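Local coordinates for 2,3,4,5-tetrahydropyridine-2,6-dicarboxylate N-succinyltransferase (Campylobacter jejuni, PDB 2RIJ), which probably catalyses the transfer of a succinyl group from succinyl-CoA to tetrahydrodipicolinate, the first step of the succinylase branch of lysine biosynthesis, at the interface of chains A and B. Residues are numbered along the deposited sequence; one frame, centred on the assembly and turned at random. Chains: chain A/B, Putative 2,3,4,5-tetrahydropyridine-2-carboxylate N- succinyltransferase.

Contact 1: the interface of chains A and B. Residues chain A 174-175, 209, 223; chain B 198-199.
B:Lys198 lies over one face of the A:Asp175 carboxylate, its CG above the OD2 end at 3.6 Å from OD2, and passes A:Asp174 obliquely, outside the OD1 rim and raised from the carboxylate plane. The OD2 end of A:Asp175 also meets an ordered water. In this type 2 tetrahydrodipicolinate N-succinyltransferase, a left-handed beta-helix enzyme that forms trimers, the two aspartates make the tight turn between strands 170-173 and 176-178, both with backbone torsions of the left-handed kind. B:Lys198 runs straight to CD, which packs 3.5 Å from A:Asp174 CA, then bends twice (chi3 70°, chi4 78°); the last bend turns NZ away from the carboxylate, so that CE is nearer to A:Asp174 OD1 than NZ is. The resulting salt bridge, NZ to A:Asp174 OD1, is long at 3.9 Å and probably weak, while the aliphatic stem packs on the turn. B:Ile199 touches chain A chiefly through its backbone. Its O faces A:Leu209 CB at 3.7 Å and takes part in a water cluster: water 1 lies 2.7 Å from this O, 2.8 Å from A:Asp175 OD2 and 2.6 Å from A:Ser223 OG, whose hydroxyl points there with chi1 -174°. Water 2 joins B:Ile199 N to the carbonyl of A:Leu209, lying 2.8 Å from A:Leu209 O.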
loop_
_atom_site.group_PDB
_atom_site.type_symbol
_atom_site.label_atom_id
_atom_site.label_comp_id
_atom_site.label_asym_id
_atom_site.label_seq_id
_atom_site.Cartn_x
_atom_site.Cartn_y
_atom_site.Cartn_z
ATOM N N ASP A 174 -51.457 -18.655 -4.226
ATOM C CA ASP A 174 -51.551 -19.601 -3.111
ATOM C C ASP A 174 -51.089 -21.013 -3.504
ATOM O O ASP A 174 -51.718 -22.042 -3.205
ATOM C CB ASP A 174 -52.947 -19.583 -2.507
ATOM C CG ASP A 174 -53.282 -18.216 -1.868
ATOM O OD1 ASP A 174 -52.372 -17.496 -1.365
ATOM O OD2 ASP A 174 -54.457 -17.850 -1.920
ATOM N N ASP A 175 -49.933 -20.988 -4.146
ATOM C CA ASP A 175 -49.203 -22.127 -4.643
ATOM C C ASP A 175 -49.913 -22.903 -5.749
ATOM O O ASP A 175 -49.483 -23.984 -6.058
ATOM C CB ASP A 175 -48.702 -23.034 -3.463
ATOM C CG ASP A 175 -47.472 -22.404 -2.677
ATOM O OD1 ASP A 175 -46.745 -21.484 -3.215
ATOM O OD2 ASP A 175 -47.201 -22.862 -1.533
ATOM N N LEU A 209 -41.690 -25.541 0.018
ATOM C CA LEU A 209 -42.712 -25.791 1.014
ATOM C C LEU A 209 -44.090 -26.098 0.404
ATOM O O LEU A 209 -44.986 -26.519 1.102
ATOM C CB LEU A 209 -42.748 -24.648 2.064
ATOM C CG LEU A 209 -41.582 -24.641 3.059
ATOM C CD1 LEU A 209 -41.673 -23.315 3.883
ATOM C CD2 LEU A 209 -41.568 -25.891 3.980
ATOM N N SER A 223 -40.947 -19.032 2.717
ATOM C CA SER A 223 -41.032 -19.970 1.608
ATOM C C SER A 223 -40.375 -19.492 0.314
ATOM O O SER A 223 -39.776 -20.276 -0.353
ATOM C CB SER A 223 -42.495 -20.360 1.296
ATOM O OG SER A 223 -42.571 -21.382 0.298
ATOM N N LYS B 198 -51.315 -24.249 2.173
ATOM C CA LYS B 198 -50.217 -23.430 1.724
ATOM C C LYS B 198 -49.364 -23.051 2.930
ATOM O O LYS B 198 -49.819 -22.306 3.828
ATOM C CB LYS B 198 -50.681 -22.154 1.037
ATOM C CG LYS B 198 -49.484 -21.212 0.737
ATOM C CD LYS B 198 -49.871 -20.048 -0.072
ATOM C CE LYS B 198 -50.755 -19.087 0.749
ATOM N NZ LYS B 198 -50.026 -18.241 1.713
ATOM N N ILE B 199 -48.121 -23.513 2.909
ATOM C CA ILE B 199 -47.196 -23.303 4.024
ATOM C C ILE B 199 -46.285 -22.125 3.691
ATOM O O ILE B 199 -45.466 -22.177 2.781
ATOM C CB ILE B 199 -46.413 -24.601 4.361
ATOM C CG1 ILE B 199 -47.394 -25.766 4.657
ATOM C CG2 ILE B 199 -45.384 -24.354 5.488
ATOM C CD1 ILE B 199 -48.433 -25.488 5.755
HETATM O O HOH W 1 -45.048 -22.208 0.085
HETATM O O HOH W 2 -47.717 -25.772 1.202
#

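Contact 2: the interface of chains A and B. Residues chain A 209, 211, 213; chain B 180, 183-184, 187, 191, 196.
A:Ile213 lays its side chain against helix 180-192 of chain B, slanting across B:Leu183, B:Arg184 and the ring of B:Tyr196, and it hides most of the surface buried in this patch. Its two branches part on the helix. The longer one, stretched out by chi2 of 166°, sets CD1 on the helix backbone, 3.5 Å from B:Leu183 O, with B:Leu183 CB and the carboxylate end of B:Glu187 around it. The shorter branch, CG2, rests 3.9 Å from B:Arg184 CG, with B:Leu180 CD2 also in contact. On the other side the phenol oxygen, B:Tyr196 OH, comes up to 3.2 Å from A:Ile213 CG1, so the isoleucine is held between the helix and the tyrosine hydroxyl. The ring itself presents its edge to A:Leu209 O, which lies in the ring plane, and water 3, also in that plane, joins the tyrosine OH to the same carbonyl. Arginine B:Arg184 extends past CG2; water 4 sits at the edge of its guanidinium, in the plane, meets NE nearly straight (163° at H) and in turn lies 2.7 Å from A:Ile213 O. Further along the helix, B:Lys191 stretches out fully to place NZ 2.7 Å from A:His211 O, approaching at 132° to the C=O and somewhat out of the carbonyl plane. The same NZ pairs with B:Glu187 OE2 at 2.9 Å, through the anti lone pair of that oxygen; B:Glu187, which also borders A:Ile213 CD1, thereby probably steadies the ammonium. By docking A:His211 and A:Ile213 on helix 180-192 and A:Leu209 beside the tyrosine of the following loop, the site probably helps hold subunits of the homotrimer together.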
loop_
_atom_site.group_PDB
_atom_site.type_symbol
_atom_site.label_atom_id
_atom_site.label_comp_id
_atom_site.label_asym_id
_atom_site.label_seq_id
_atom_site.Cartn_x
_atom_site.Cartn_y
_atom_site.Cartn_z
ATOM N N LEU A 209 -41.690 -25.541 0.018
ATOM C CA LEU A 209 -42.712 -25.791 1.014
ATOM C C LEU A 209 -44.090 -26.098 0.404
ATOM O O LEU A 209 -44.986 -26.519 1.102
ATOM C CB LEU A 209 -42.748 -24.648 2.064
ATOM C CG LEU A 209 -41.582 -24.641 3.059
ATOM C CD1 LEU A 209 -41.673 -23.315 3.883
ATOM C CD2 LEU A 209 -41.568 -25.891 3.980
ATOM N N HIS A 211 -44.317 -28.526 -1.397
ATOM C CA HIS A 211 -44.135 -29.979 -1.663
ATOM C C HIS A 211 -43.522 -30.827 -0.541
ATOM O O HIS A 211 -43.798 -32.023 -0.482
ATOM C CB HIS A 211 -43.289 -30.169 -2.934
ATOM C CG HIS A 211 -43.948 -29.658 -4.161
ATOM N ND1 HIS A 211 -44.834 -30.407 -4.906
ATOM C CD2 HIS A 211 -43.893 -28.438 -4.748
ATOM C CE1 HIS A 211 -45.302 -29.663 -5.894
ATOM N NE2 HIS A 211 -44.769 -28.457 -5.807
ATOM N N ILE A 213 -42.141 -31.453 3.557
ATOM C CA ILE A 213 -42.343 -31.188 4.957
ATOM C C ILE A 213 -40.988 -31.303 5.624
ATOM O O ILE A 213 -40.415 -32.402 5.663
ATOM C CB ILE A 213 -43.333 -32.186 5.586
ATOM C CG1 ILE A 213 -44.687 -32.135 4.867
ATOM C CG2 ILE A 213 -43.515 -31.916 7.135
ATOM C CD1 ILE A 213 -45.661 -33.319 5.172
ATOM N N LEU B 180 -46.052 -30.154 12.336
ATOM C CA LEU B 180 -45.426 -30.839 11.216
ATOM C C LEU B 180 -45.906 -32.308 11.163
ATOM O O LEU B 180 -46.134 -32.849 10.088
ATOM C CB LEU B 180 -43.878 -30.741 11.292
ATOM C CG LEU B 180 -43.337 -29.293 11.100
ATOM C CD1 LEU B 180 -41.868 -29.191 11.486
ATOM C CD2 LEU B 180 -43.568 -28.809 9.680
ATOM N N LEU B 183 -49.073 -32.705 9.259
ATOM C CA LEU B 183 -48.877 -32.664 7.835
ATOM C C LEU B 183 -48.349 -33.996 7.332
ATOM O O LEU B 183 -48.759 -34.483 6.277
ATOM C CB LEU B 183 -47.928 -31.510 7.450
ATOM C CG LEU B 183 -48.413 -30.080 7.595
ATOM C CD1 LEU B 183 -47.243 -29.119 7.286
ATOM C CD2 LEU B 183 -49.621 -29.736 6.698
ATOM N N ARG B 184 -47.418 -34.593 8.063
ATOM C CA ARG B 184 -46.865 -35.891 7.662
ATOM C C ARG B 184 -47.970 -36.937 7.684
ATOM O O ARG B 184 -48.124 -37.693 6.727
ATOM C CB ARG B 184 -45.721 -36.306 8.590
ATOM C CG ARG B 184 -44.480 -35.407 8.468
ATOM C CD ARG B 184 -43.391 -35.828 9.477
ATOM N NE ARG B 184 -42.399 -34.770 9.609
ATOM C CZ ARG B 184 -42.131 -34.122 10.731
ATOM N NH1 ARG B 184 -42.711 -34.467 11.869
ATOM N NH2 ARG B 184 -41.280 -33.127 10.699
ATOM N N GLU B 187 -50.468 -36.170 4.746
ATOM C CA GLU B 187 -49.932 -35.747 3.475
ATOM C C GLU B 187 -50.584 -36.441 2.273
ATOM O O GLU B 187 -50.870 -35.790 1.271
ATOM C CB GLU B 187 -48.408 -35.940 3.422
ATOM C CG GLU B 187 -47.767 -35.332 2.153
ATOM C CD GLU B 187 -46.288 -35.687 1.975
ATOM O OE1 GLU B 187 -45.732 -36.334 2.878
ATOM O OE2 GLU B 187 -45.720 -35.341 0.906
ATOM N N LYS B 191 -52.671 -34.131 -0.247
ATOM C CA LYS B 191 -52.173 -33.896 -1.600
ATOM C C LYS B 191 -53.043 -34.557 -2.672
ATOM O O LYS B 191 -53.248 -33.996 -3.722
ATOM C CB LYS B 191 -50.750 -34.362 -1.771
ATOM C CG LYS B 191 -49.748 -33.518 -1.036
ATOM C CD LYS B 191 -48.370 -33.918 -1.406
ATOM C CE LYS B 191 -47.346 -32.877 -1.036
ATOM N NZ LYS B 191 -45.986 -33.432 -1.249
ATOM N N TYR B 196 -53.843 -29.686 0.145
ATOM C CA TYR B 196 -52.595 -29.492 0.918
ATOM C C TYR B 196 -52.507 -28.012 1.309
ATOM O O TYR B 196 -52.579 -27.141 0.434
ATOM C CB TYR B 196 -51.354 -29.947 0.112
ATOM C CG TYR B 196 -50.093 -30.002 0.974
ATOM C CD1 TYR B 196 -49.973 -30.951 1.975
ATOM C CD2 TYR B 196 -49.057 -29.096 0.803
ATOM C CE1 TYR B 196 -48.882 -31.006 2.807
ATOM C CE2 TYR B 196 -47.910 -29.145 1.630
ATOM C CZ TYR B 196 -47.844 -30.114 2.642
ATOM O OH TYR B 196 -46.775 -30.179 3.497
HETATM O O HOH W 3 -44.815 -28.282 3.251
HETATM O O HOH W 4 -40.813 -34.557 7.288
#

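Contact 1 and contact 2 are adjoining parts of one interface, their centres about 10 Å apart, and they share A:Leu209. The carbonyl oxygen of that residue is bound by water 2 in contact 1 and by water 3 in contact 2, so one backbone group joins both hydration networks. On chain B, the helix 180-192 serves contact 2, and the loop that follows it serves both. The centre of contact 1 lies about 20 Å from A:Glu258, the predicted catalytic residue, and that of contact 2 about 32 Å from B:Glu258, which suggests a role in assembly rather than direct catalysis.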